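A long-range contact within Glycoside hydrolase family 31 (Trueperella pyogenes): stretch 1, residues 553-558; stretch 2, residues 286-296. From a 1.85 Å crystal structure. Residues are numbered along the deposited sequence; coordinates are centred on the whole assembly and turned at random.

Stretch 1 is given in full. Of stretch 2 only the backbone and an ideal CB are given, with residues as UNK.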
# COMPACT_ATOMS: atom_id res chain seq x y z
N CYS A 553 -0.71 -10.09 9.79
CA CYS A 553 -1.41 -10.65 8.63
C CYS A 553 -0.49 -11.43 7.70
O CYS A 553 -0.89 -11.80 6.59
CB CYS A 553 -2.12 -9.52 7.89
SG CYS A 553 -3.25 -8.64 8.99
N GLY A 554 0.71 -11.73 8.17
CA GLY A 554 1.64 -12.57 7.44
C GLY A 554 2.59 -11.87 6.50
O GLY A 554 3.21 -12.54 5.68
N ILE A 555 2.72 -10.55 6.60
CA ILE A 555 3.73 -9.80 5.84
C ILE A 555 4.97 -9.80 6.72
O ILE A 555 5.09 -8.99 7.65
CB ILE A 555 3.27 -8.36 5.54
CG1 ILE A 555 2.00 -8.34 4.68
CG2 ILE A 555 4.38 -7.56 4.85
CD1 ILE A 555 2.15 -8.93 3.30
N LEU A 556 5.88 -10.72 6.42
CA LEU A 556 7.04 -11.01 7.28
C LEU A 556 8.20 -10.04 7.08
O LEU A 556 8.78 -9.57 8.06
CB LEU A 556 7.51 -12.45 7.00
CG LEU A 556 8.65 -13.07 7.82
CD1 LEU A 556 8.23 -13.16 9.25
CD2 LEU A 556 8.98 -14.48 7.33
N TYR A 557 8.56 -9.79 5.83
CA TYR A 557 9.76 -9.04 5.48
C TYR A 557 9.40 -7.56 5.25
O TYR A 557 9.31 -7.09 4.10
CB TYR A 557 10.42 -9.65 4.24
CG TYR A 557 10.75 -11.13 4.31
CD1 TYR A 557 11.83 -11.57 5.05
CD2 TYR A 557 10.00 -12.07 3.61
CE1 TYR A 557 12.15 -12.93 5.12
CE2 TYR A 557 10.30 -13.42 3.67
CZ TYR A 557 11.40 -13.84 4.40
OH TYR A 557 11.74 -15.16 4.48
N TRP A 558 9.16 -6.86 6.34
CA TRP A 558 8.65 -5.52 6.33
C TRP A 558 9.71 -4.55 6.78
O TRP A 558 10.49 -4.83 7.70
CB TRP A 558 7.43 -5.44 7.25
CG TRP A 558 6.85 -4.08 7.41
CD1 TRP A 558 5.79 -3.57 6.75
CD2 TRP A 558 7.29 -3.06 8.30
NE1 TRP A 558 5.54 -2.28 7.16
CE2 TRP A 558 6.45 -1.94 8.12
CE3 TRP A 558 8.32 -2.98 9.26
CZ2 TRP A 558 6.59 -0.78 8.87
CZ3 TRP A 558 8.47 -1.82 9.98
CH2 TRP A 558 7.62 -0.73 9.78
N UNK A 286 2.16 -18.32 1.93
CA UNK A 286 3.13 -18.15 3.01
C UNK A 286 4.37 -17.40 2.53
O UNK A 286 4.71 -17.50 1.38
CB UNK A 286 3.53 -19.51 3.58
N UNK A 287 5.07 -16.68 3.44
CA UNK A 287 6.35 -16.06 3.03
C UNK A 287 7.36 -17.06 2.46
O UNK A 287 7.40 -18.21 2.90
CB UNK A 287 6.98 -15.34 4.23
N UNK A 288 8.10 -16.57 1.47
CA UNK A 288 9.16 -17.31 0.78
C UNK A 288 10.46 -17.30 1.59
O UNK A 288 10.67 -16.39 2.40
CB UNK A 288 9.40 -16.72 -0.61
N UNK A 289 11.34 -18.27 1.35
CA UNK A 289 12.73 -18.19 1.85
C UNK A 289 13.47 -17.02 1.17
O UNK A 289 13.28 -16.76 -0.03
CB UNK A 289 13.47 -19.50 1.60
N UNK A 290 14.32 -16.33 1.94
CA UNK A 290 15.07 -15.17 1.43
C UNK A 290 16.55 -15.32 1.74
O UNK A 290 16.92 -16.01 2.67
CB UNK A 290 14.54 -13.87 2.03
N UNK A 291 17.41 -14.66 0.93
CA UNK A 291 18.85 -14.71 1.18
C UNK A 291 19.24 -13.82 2.37
O UNK A 291 18.55 -12.82 2.63
CB UNK A 291 19.62 -14.28 -0.07
N UNK A 292 20.31 -14.17 3.05
CA UNK A 292 20.73 -13.44 4.28
C UNK A 292 21.05 -11.96 4.05
O UNK A 292 20.92 -11.14 4.96
CB UNK A 292 21.96 -14.12 4.88
N UNK A 293 21.48 -11.61 2.83
CA UNK A 293 21.86 -10.21 2.54
C UNK A 293 20.70 -9.21 2.64
O UNK A 293 20.97 -8.01 2.76
CB UNK A 293 22.46 -10.13 1.14
N UNK A 294 19.45 -9.67 2.64
CA UNK A 294 18.34 -8.73 2.87
C UNK A 294 18.36 -8.09 4.27
O UNK A 294 17.74 -7.05 4.47
CB UNK A 294 17.01 -9.46 2.67
N UNK A 295 19.12 -8.67 5.21
CA UNK A 295 19.13 -8.21 6.59
C UNK A 295 20.20 -7.19 6.95
O UNK A 295 20.24 -6.73 8.10
CB UNK A 295 19.29 -9.42 7.51
N UNK A 296 21.06 -6.83 5.99
CA UNK A 296 21.99 -5.71 6.22
C UNK A 296 21.32 -4.36 5.98
O UNK A 296 20.14 -4.29 5.67
CB UNK A 296 23.22 -5.84 5.31

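Position 286 has its CA-to-CB bond directed away from stretch 1, and no atom of that stretch lies within 5.5 Å of the ideal CB. Stretch 1 sets no demand here, so many side chains would do. The deposited residue is Arg286. It makes no contact across the interface, and its guanidinium group is hydrogen-bonded elsewhere in the structure.

Position 287 points toward stretch 1. Its ideal CB is 3.8 Å from Leu556 CD2 and 3.9 Å from Tyr557 CE2, so the surroundings are apolar and already close. A compact apolar side chain such as alanine, valine or proline would suit. The phi of -56° and psi of 144° are compatible with proline. The residue is Pro287. Its CB packs 3.8 Å from Leu556 CD2 and 4.0 Å from Tyr557 CE2, while its CG comes within 4.2 Å of Gly554 O.

Position 288 points sideways, and its ideal CB is 5.5 Å from Tyr557 CE2. The side chain matters less than the backbone, because the carbonyl O faces the phenol. Small or polar residues could be accommodated. The residue is Ala288. Tyr557 OH donates a hydrogen bond of 2.6 Å to Ala288 O, near the plane of the ring. As the acceptor is a backbone atom, this bond does not depend on the side chain.

Position 289 points away, with the ideal CB 5.5 Å from Tyr557 OH. Almost any residue is possible, including a charged one. It is Glu289, which adds almost nothing to this contact; the residue touches a crystal neighbour.

Position 290 points toward the tyrosine, with its ideal CB 3.9 Å from Tyr557 CZ. An apolar chain could lie over the ring: leucine, methionine or another flexible apolar chain. The residue is Met290, with chi1 and chi2 both m. Its CG sits over one face, 3.4 Å from Tyr557 CZ and 3.7 Å from the ring centroid, a CH-pi contact. Met290 SD is 5.1 Å from the same centroid. A water accepts from Met290 N at 2.8 Å and donates to Tyr557 OH at 2.9 Å, giving the hydroxyl a second link to this loop.

Positions 291, 292 and 293 are out of reach, so stretch 1 does not choose among residues. They are Pro291, Glu292 and Trp293. A 3-10 segment covers 292-295, and Pro291 O accepts from the backbone N of 294 at 3.3 Å.

Position 294 points toward stretch 1, but its ideal CB has nothing of that stretch within 5.5 Å. A longer aliphatic chain could bridge the gap. Ile294 does so: its CD1 reaches 3.6 Å from Tyr557 CD1.

Position 295 points sideways, so only a long side chain could reach the tyrosine. Phe295 is deposited. Its end comes nearer, with CZ 4.4 Å from Tyr557 CE1, at the edge of the tyrosine ring.

Position 296 is out of reach, and stretch 1 gives no preference. It is Gly296.

Stretch 2 286-296: RPAEMPEWIFG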
# COMPACT_ATOMS: atom_id res chain seq x y z
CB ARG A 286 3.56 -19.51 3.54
CG ARG A 286 2.50 -20.16 4.41
CD ARG A 286 2.88 -21.57 4.82
NE ARG A 286 1.81 -22.14 5.64
CZ ARG A 286 1.64 -21.95 6.94
NH1 ARG A 286 2.48 -21.20 7.66
NH2 ARG A 286 0.61 -22.54 7.55
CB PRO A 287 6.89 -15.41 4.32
CG PRO A 287 5.95 -15.77 5.41
CD PRO A 287 4.74 -16.45 4.85
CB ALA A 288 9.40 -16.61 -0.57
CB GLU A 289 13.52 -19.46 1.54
CG GLU A 289 13.02 -20.76 2.19
CD GLU A 289 12.76 -21.84 1.16
OE1 GLU A 289 13.22 -22.95 1.31
OE2 GLU A 289 12.05 -21.55 0.18
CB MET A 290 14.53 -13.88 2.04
CG MET A 290 13.19 -13.43 1.48
SD MET A 290 13.37 -12.83 -0.23
CE MET A 290 11.73 -13.02 -0.86
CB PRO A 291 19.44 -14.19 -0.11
CG PRO A 291 18.41 -13.26 -0.66
CD PRO A 291 17.07 -13.74 -0.18
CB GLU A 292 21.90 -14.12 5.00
CG GLU A 292 23.19 -14.31 4.20
CD GLU A 292 24.04 -13.05 4.02
OE1 GLU A 292 24.15 -12.26 5.01
OE2 GLU A 292 24.62 -12.84 2.90
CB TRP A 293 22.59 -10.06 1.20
CG TRP A 293 21.90 -10.62 -0.06
CD1 TRP A 293 22.17 -11.83 -0.66
CD2 TRP A 293 20.91 -9.99 -0.87
NE1 TRP A 293 21.40 -11.98 -1.79
CE2 TRP A 293 20.60 -10.88 -1.93
CE3 TRP A 293 20.24 -8.76 -0.82
CZ2 TRP A 293 19.67 -10.58 -2.92
CZ3 TRP A 293 19.30 -8.46 -1.82
CH2 TRP A 293 19.03 -9.37 -2.85
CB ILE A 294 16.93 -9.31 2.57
CG1 ILE A 294 16.53 -10.42 3.54
CG2 ILE A 294 16.84 -9.77 1.11
CD1 ILE A 294 15.05 -10.63 3.66
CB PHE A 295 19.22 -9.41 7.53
CG PHE A 295 18.00 -10.28 7.48
CD1 PHE A 295 16.76 -9.77 7.84
CD2 PHE A 295 18.08 -11.60 7.12
CE1 PHE A 295 15.63 -10.57 7.81
CE2 PHE A 295 16.95 -12.41 7.08
CZ PHE A 295 15.73 -11.89 7.42
O HOH W 1 14.21 -16.71 4.76
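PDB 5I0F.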